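Local atomic coordinates of neurogenic locus protein delta (Drosophila melanogaster, PDB entry 7ALK), a protein that acts as a ligand for the Notch receptor and is required for the correct separation of neural and epidermal cell lineages. Residues K40-V45 and T67-E72; A110-N115 and N123-Q128. All coordinates share one frame; numbering follows the deposited sequence.

Both contacts belong to the same four-stranded antiparallel sheet of the amino-terminal C2-like domain. Contact 1 joins strand 40-48 to the outermost strand 63-72, and contact 2 joins strand 103-113 to the other outermost strand, 124-135. The two inner strands lie beside each other, and a salt bridge between Arg-42 and Asp-113 links the contacts. Both are partly buried: Thr-41, Phe-43, Thr-67 and Ile-69 are buried in contact 1, Ala-110, His-112, Ile-127 and Gln-128 in contact 2, whereas Glu-72, Asn-123 and Lys-124 are exposed. Contact 1 has two bridge pairs and adds two side-chain-to-backbone bonds, from Arg-42 and Thr-67, to its backbone bonds. Contact 2 is a more continuous ladder with a bulge and a tryptophan face. Both touch one glycan.

Contact 1 (K40-V45 and T67-E72); sequences KTRFRV and TPILGE. With NAG (2-acetamido-2-deoxy-beta-D-glucopyranose), chain B.
At one margin of the C2-like domain's four-stranded sheet, Lys-40 pairs with Glu-72 and Thr-41 with Gly-71, the latter an antiparallel hydrogen-bonded pair with Thr-41 N giving a bond to Gly-71 O at 3.0 Å. Toward Thr-67 backbone bonds continue, Leu-70 N to Thr-41 O and Thr-67 N to Phe-43 O, joined by two from side chains, Arg-42 NE and Thr-67 OG1. Arg-42 suits this place because its long chain lets NE reach the carbonyl of Thr-67 while NH1 pairs with Asp-113. The bend at chi3 (69°) sets NE toward Thr-67 O, which it meets at 2.9 Å, edge-on and nearly straight (169°). The methyl C8 of the glycan's NAG sits over one guanidinium face, 3.5 Å from CZ, while CG rests 3.5 Å from Ile-69 CG1. Thr-67 grips Phe-43 O twice: its N comes in at 2.9 Å and its OG1 at 3.1 Å, the hydroxyl lying above the carbonyl plane. Lys-40 and Glu-72 run side by side, their charges joined by a long salt bridge, NZ to OE2 at 3.8 Å. Leu-70 CD1 approaches the Phe-43 ring at CD2 (4.1 Å). Strand 63-72 is outermost here; beyond strand 40-48 lies strand 103-113, where Ala-110 packs on Phe-43.

Contact 2 (A110-N115 and N123-Q128); sequences AWHDTN and NKLLIQ. With NAG (2-acetamido-2-deoxy-beta-D-glucopyranose), chain B.
Trp-111 lays its indole over Leu-126, its non-hydrogen-bonded partner on the antiparallel strand. From CB, chi1 of -81° sets CG beside the backbone N, and the ring reaches across to the other strand. On the pyrrole side CD1, NE1 and CE2 meet Leu-126 CD1, NE1 at 3.4 Å, while the N-H of NE1 bonds to Glu-109. CD2 lies near Leu-126 CA, and CE3 and CZ3 pass the Leu-126 backbone N. Leu-126 CB stands 3.7 Å from the centroid of the six-membered ring in a CH-pi contact, 8° off its normal, closest to CZ2 and CH2. Lys-124 CD, in an extended aliphatic chain running beside the ring, lies 3.9 Å from CZ3, and its end leads away. An alanine in place of Trp-111 would probably uncover Leu-126 CB and CD1 and leave Glu-109 without its indole N-H donor. Ala-110 lies on the face away from Trp-111; Ile-127 turns toward the strand, its CB against Ala-110 CB. Ala-110 O accepts from both Ile-127 N (2.8 Å) and Gln-128 N (3.2 Å). Toward the turn, Thr-114 OG1 accepts from Asn-123 N at 2.8 Å; the following residue, Asn-115, carries the N-linked NAG on ND2. Two residues, Ile-127 and Gln-128, thus face one, Ala-110: a classic beta bulge in the hairpin of strands 103-113 and 124-135 of the C2-like domain.

Contact 1 (K40-V45 and T67-E72)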
loop_
_atom_site.group_PDB
_atom_site.type_symbol
_atom_site.label_atom_id
_atom_site.label_comp_id
_atom_site.label_asym_id
_atom_site.label_seq_id
_atom_site.Cartn_x
_atom_site.Cartn_y
_atom_site.Cartn_z
ATOM N N LYS A 40 22.607 -14.327 -7.275
ATOM C CA LYS A 40 21.222 -14.423 -7.725
ATOM C C LYS A 40 20.305 -14.092 -6.552
ATOM O O LYS A 40 20.121 -14.914 -5.647
ATOM C CB LYS A 40 20.945 -15.816 -8.282
ATOM C CG LYS A 40 22.041 -16.318 -9.211
ATOM C CD LYS A 40 21.490 -17.159 -10.352
ATOM C CE LYS A 40 20.709 -16.307 -11.337
ATOM N NZ LYS A 40 20.180 -17.105 -12.476
ATOM N N THR A 41 19.719 -12.898 -6.572
ATOM C CA THR A 41 19.098 -12.305 -5.394
ATOM C C THR A 41 17.583 -12.485 -5.415
ATOM O O THR A 41 16.916 -12.080 -6.374
ATOM C CB THR A 41 19.444 -10.819 -5.299
ATOM O OG1 THR A 41 20.869 -10.658 -5.309
ATOM C CG2 THR A 41 18.876 -10.218 -4.023
ATOM N N ARG A 42 17.048 -13.081 -4.351
ATOM C CA ARG A 42 15.627 -13.067 -4.038
ATOM C C ARG A 42 15.399 -12.170 -2.826
ATOM O O ARG A 42 16.336 -11.596 -2.263
ATOM C CB ARG A 42 15.102 -14.479 -3.766
ATOM C CG ARG A 42 15.394 -15.485 -4.854
ATOM C CD ARG A 42 15.015 -16.895 -4.423
ATOM N NE ARG A 42 13.574 -17.076 -4.294
ATOM C CZ ARG A 42 12.992 -18.220 -3.961
ATOM N NH1 ARG A 42 13.702 -19.304 -3.688
ATOM N NH2 ARG A 42 11.665 -18.283 -3.908
ATOM N N PHE A 43 14.139 -12.058 -2.416
ATOM C CA PHE A 43 13.791 -11.293 -1.230
ATOM C C PHE A 43 12.699 -12.011 -0.455
ATOM O O PHE A 43 11.886 -12.744 -1.025
ATOM C CB PHE A 43 13.326 -9.869 -1.572
ATOM C CG PHE A 43 14.363 -9.041 -2.274
ATOM C CD1 PHE A 43 15.260 -8.276 -1.550
ATOM C CD2 PHE A 43 14.432 -9.014 -3.656
ATOM C CE1 PHE A 43 16.215 -7.509 -2.189
ATOM C CE2 PHE A 43 15.383 -8.249 -4.302
ATOM C CZ PHE A 43 16.275 -7.496 -3.566
ATOM N N ARG A 44 12.697 -11.795 0.858
ATOM C CA ARG A 44 11.610 -12.216 1.729
ATOM C C ARG A 44 11.171 -11.014 2.546
ATOM O O ARG A 44 12.006 -10.329 3.145
ATOM C CB ARG A 44 12.026 -13.363 2.655
ATOM C CG ARG A 44 10.899 -13.841 3.559
ATOM C CD ARG A 44 11.384 -14.828 4.606
ATOM N NE ARG A 44 11.739 -16.122 4.035
ATOM C CZ ARG A 44 10.935 -17.176 4.012
ATOM N NH1 ARG A 44 9.702 -17.115 4.491
ATOM N NH2 ARG A 44 11.378 -18.320 3.499
ATOM N N VAL A 45 9.868 -10.751 2.559
ATOM C CA VAL A 45 9.296 -9.611 3.264
ATOM C C VAL A 45 8.267 -10.134 4.253
ATOM O O VAL A 45 7.296 -10.793 3.857
ATOM C CB VAL A 45 8.661 -8.598 2.300
ATOM C CG1 VAL A 45 8.104 -7.421 3.075
ATOM C CG2 VAL A 45 9.679 -8.131 1.272
ATOM N N THR A 67 9.795 -13.730 -2.758
ATOM C CA THR A 67 10.028 -13.180 -4.085
ATOM C C THR A 67 10.859 -14.137 -4.932
ATOM O O THR A 67 11.814 -14.739 -4.429
ATOM C CB THR A 67 10.755 -11.837 -3.984
ATOM O OG1 THR A 67 10.145 -11.038 -2.964
ATOM C CG2 THR A 67 10.689 -11.089 -5.300
ATOM N N PRO A 68 10.527 -14.315 -6.208
ATOM C CA PRO A 68 11.401 -15.091 -7.097
ATOM C C PRO A 68 12.689 -14.335 -7.390
ATOM O O PRO A 68 12.850 -13.162 -7.049
ATOM C CB PRO A 68 10.555 -15.274 -8.360
ATOM C CG PRO A 68 9.589 -14.138 -8.334
ATOM C CD PRO A 68 9.282 -13.904 -6.882
ATOM N N ILE A 69 13.622 -15.036 -8.035
ATOM C CA ILE A 69 14.922 -14.460 -8.372
ATOM C C ILE A 69 14.722 -13.292 -9.329
ATOM O O ILE A 69 14.421 -13.487 -10.511
ATOM C CB ILE A 69 15.867 -15.513 -8.982
ATOM C CG1 ILE A 69 15.934 -16.756 -8.095
ATOM C CG2 ILE A 69 17.256 -14.926 -9.177
ATOM C CD1 ILE A 69 16.937 -17.788 -8.559
ATOM N N LEU A 70 14.893 -12.069 -8.824
ATOM C CA LEU A 70 14.657 -10.875 -9.626
ATOM C C LEU A 70 15.873 -10.444 -10.434
ATOM O O LEU A 70 15.710 -9.899 -11.531
ATOM C CB LEU A 70 14.213 -9.713 -8.732
ATOM C CG LEU A 70 12.939 -9.931 -7.917
ATOM C CD1 LEU A 70 12.485 -8.628 -7.285
ATOM C CD2 LEU A 70 11.838 -10.521 -8.785
ATOM N N GLY A 71 17.076 -10.664 -9.928
ATOM C CA GLY A 71 18.252 -10.233 -10.650
ATOM C C GLY A 71 19.521 -10.830 -10.086
ATOM O O GLY A 71 19.488 -11.798 -9.327
ATOM N N GLU A 72 20.645 -10.231 -10.477
ATOM C CA GLU A 72 21.966 -10.668 -10.048
ATOM C C GLU A 72 22.751 -9.476 -9.522
ATOM O O GLU A 72 22.756 -8.407 -10.141
ATOM C CB GLU A 72 22.735 -11.330 -11.197
ATOM C CG GLU A 72 22.077 -12.579 -11.752
ATOM C CD GLU A 72 22.868 -13.187 -12.891
ATOM O OE1 GLU A 72 23.677 -12.463 -13.507
ATOM O OE2 GLU A 72 22.681 -14.390 -13.172
HETATM C C1 NAG B . 14.435 -20.370 -11.382
HETATM C C2 NAG B . 13.534 -19.181 -11.100
HETATM C C3 NAG B . 12.124 -19.470 -11.596
HETATM C C4 NAG B . 12.147 -19.841 -13.076
HETATM C C5 NAG B . 13.190 -20.921 -13.378
HETATM C C6 NAG B . 13.449 -21.061 -14.859
HETATM C C7 NAG B . 13.032 -19.556 -8.702
HETATM C C8 NAG B . 13.126 -18.967 -7.328
HETATM N N2 NAG B . 13.530 -18.805 -9.694
HETATM O O3 NAG B . 11.320 -18.316 -11.376
HETATM O O4 NAG B . 10.881 -20.358 -13.473
HETATM O O5 NAG B . 14.462 -20.621 -12.780
HETATM O O6 NAG B . 14.039 -19.880 -15.387
HETATM O O7 NAG B . 12.536 -20.662 -8.899
#

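Contact 2 (A110-N115 and N123-Q128)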
loop_
_atom_site.group_PDB
_atom_site.type_symbol
_atom_site.label_atom_id
_atom_site.label_comp_id
_atom_site.label_asym_id
_atom_site.label_seq_id
_atom_site.Cartn_x
_atom_site.Cartn_y
_atom_site.Cartn_z
ATOM N N ALA A 110 17.370 -10.037 2.013
ATOM C CA ALA A 110 17.874 -10.287 0.669
ATOM C C ALA A 110 18.670 -11.583 0.686
ATOM O O ALA A 110 19.578 -11.747 1.506
ATOM C CB ALA A 110 18.744 -9.128 0.181
ATOM N N TRP A 111 18.325 -12.503 -0.213
ATOM C CA TRP A 111 18.877 -13.849 -0.192
ATOM C C TRP A 111 19.493 -14.206 -1.536
ATOM O O TRP A 111 19.018 -13.782 -2.592
ATOM C CB TRP A 111 17.806 -14.890 0.150
ATOM C CG TRP A 111 17.519 -15.011 1.605
ATOM C CD1 TRP A 111 16.754 -14.174 2.360
ATOM C CD2 TRP A 111 17.986 -16.037 2.489
ATOM N NE1 TRP A 111 16.716 -14.614 3.660
ATOM C CE2 TRP A 111 17.465 -15.756 3.766
ATOM C CE3 TRP A 111 18.795 -17.165 2.322
ATOM C CZ2 TRP A 111 17.727 -16.560 4.872
ATOM C CZ3 TRP A 111 19.054 -17.962 3.421
ATOM C CH2 TRP A 111 18.521 -17.657 4.679
ATOM N N HIS A 112 20.561 -14.996 -1.478
ATOM C CA HIS A 112 21.110 -15.647 -2.655
ATOM C C HIS A 112 20.464 -17.017 -2.819
ATOM O O HIS A 112 20.102 -17.672 -1.839
ATOM C CB HIS A 112 22.628 -15.792 -2.543
ATOM C CG HIS A 112 23.229 -16.692 -3.579
ATOM N ND1 HIS A 112 23.452 -16.287 -4.878
ATOM C CD2 HIS A 112 23.647 -17.977 -3.510
ATOM C CE1 HIS A 112 23.985 -17.282 -5.562
ATOM N NE2 HIS A 112 24.114 -18.320 -4.754
ATOM N N ASP A 113 20.309 -17.441 -4.071
ATOM C CA ASP A 113 19.645 -18.710 -4.357
ATOM C C ASP A 113 20.052 -19.173 -5.746
ATOM O O ASP A 113 19.778 -18.482 -6.733
ATOM C CB ASP A 113 18.128 -18.558 -4.261
ATOM C CG ASP A 113 17.440 -19.824 -3.793
ATOM O OD1 ASP A 113 18.131 -20.709 -3.248
ATOM O OD2 ASP A 113 16.207 -19.933 -3.970
ATOM N N THR A 114 20.699 -20.333 -5.827
ATOM C CA THR A 114 21.064 -20.889 -7.119
ATOM C C THR A 114 19.824 -21.428 -7.828
ATOM O O THR A 114 18.752 -21.588 -7.236
ATOM C CB THR A 114 22.112 -21.989 -6.956
ATOM O OG1 THR A 114 21.584 -23.039 -6.137
ATOM C CG2 THR A 114 23.370 -21.432 -6.310
ATOM N N ASN A 115 19.977 -21.712 -9.120
ATOM C CA ASN A 115 18.835 -22.106 -9.934
ATOM C C ASN A 115 19.281 -22.875 -11.173
ATOM O O ASN A 115 18.870 -22.553 -12.293
ATOM C CB ASN A 115 18.025 -20.866 -10.322
ATOM C CG ASN A 115 16.623 -21.199 -10.796
ATOM O OD1 ASN A 115 16.295 -22.358 -11.046
ATOM N ND2 ASN A 115 15.785 -20.171 -10.926
ATOM N N ASN A 123 21.267 -23.951 -3.474
ATOM C CA ASN A 123 22.157 -23.391 -2.466
ATOM C C ASN A 123 21.730 -21.962 -2.171
ATOM O O ASN A 123 21.627 -21.140 -3.087
ATOM C CB ASN A 123 23.615 -23.423 -2.934
ATOM C CG ASN A 123 24.584 -22.992 -1.850
ATOM O OD1 ASN A 123 24.462 -23.399 -0.695
ATOM N ND2 ASN A 123 25.553 -22.163 -2.219
ATOM N N LYS A 124 21.490 -21.667 -0.895
ATOM C CA LYS A 124 21.006 -20.359 -0.476
ATOM C C LYS A 124 21.924 -19.776 0.590
ATOM O O LYS A 124 22.420 -20.496 1.462
ATOM C CB LYS A 124 19.568 -20.446 0.052
ATOM C CG LYS A 124 19.404 -21.368 1.245
ATOM C CD LYS A 124 17.984 -21.351 1.781
ATOM C CE LYS A 124 17.888 -22.155 3.067
ATOM N NZ LYS A 124 16.485 -22.299 3.527
ATOM N N LEU A 125 22.148 -18.465 0.507
ATOM C CA LEU A 125 22.956 -17.733 1.476
ATOM C C LEU A 125 22.292 -16.393 1.753
ATOM O O LEU A 125 21.942 -15.668 0.817
ATOM C CB LEU A 125 24.387 -17.516 0.967
ATOM C CG LEU A 125 25.222 -18.745 0.596
ATOM C CD1 LEU A 125 26.525 -18.323 -0.062
ATOM C CD2 LEU A 125 25.496 -19.599 1.824
ATOM N N LEU A 126 22.121 -16.069 3.034
ATOM C CA LEU A 126 21.514 -14.801 3.423
ATOM C C LEU A 126 22.480 -13.653 3.155
ATOM O O LEU A 126 23.586 -13.627 3.701
ATOM C CB LEU A 126 21.124 -14.836 4.899
ATOM C CG LEU A 126 20.741 -13.497 5.538
ATOM C CD1 LEU A 126 19.430 -12.973 4.970
ATOM C CD2 LEU A 126 20.664 -13.625 7.051
ATOM N N ILE A 127 22.060 -12.702 2.325
ATOM C CA ILE A 127 22.911 -11.566 1.975
ATOM C C ILE A 127 22.779 -10.435 2.988
ATOM O O ILE A 127 23.778 -9.938 3.513
ATOM C CB ILE A 127 22.587 -11.073 0.549
ATOM C CG1 ILE A 127 22.395 -12.252 -0.404
ATOM C CG2 ILE A 127 23.691 -10.167 0.040
ATOM C CD1 ILE A 127 21.902 -11.837 -1.770
ATOM N N GLN A 128 21.553 -10.002 3.273
ATOM C CA GLN A 128 21.335 -8.883 4.176
ATOM C C GLN A 128 19.974 -9.027 4.839
ATOM O O GLN A 128 19.038 -9.577 4.254
ATOM C CB GLN A 128 21.421 -7.539 3.441
ATOM C CG GLN A 128 21.377 -6.324 4.354
ATOM C CD GLN A 128 21.369 -5.015 3.594
ATOM O OE1 GLN A 128 21.695 -4.971 2.409
ATOM N NE2 GLN A 128 20.993 -3.940 4.275
HETATM C C1 NAG B . 14.435 -20.370 -11.382
HETATM C C2 NAG B . 13.534 -19.181 -11.100
HETATM C C3 NAG B . 12.124 -19.470 -11.596
HETATM C C4 NAG B . 12.147 -19.841 -13.076
HETATM C C5 NAG B . 13.190 -20.921 -13.378
HETATM C C6 NAG B . 13.449 -21.061 -14.859
HETATM C C7 NAG B . 13.032 -19.556 -8.702
HETATM C C8 NAG B . 13.126 -18.967 -7.328
HETATM N N2 NAG B . 13.530 -18.805 -9.694
HETATM O O3 NAG B . 11.320 -18.316 -11.376
HETATM O O4 NAG B . 10.881 -20.358 -13.473
HETATM O O5 NAG B . 14.462 -20.621 -12.780
HETATM O O6 NAG B . 14.039 -19.880 -15.387
HETATM O O7 NAG B . 12.536 -20.662 -8.899
#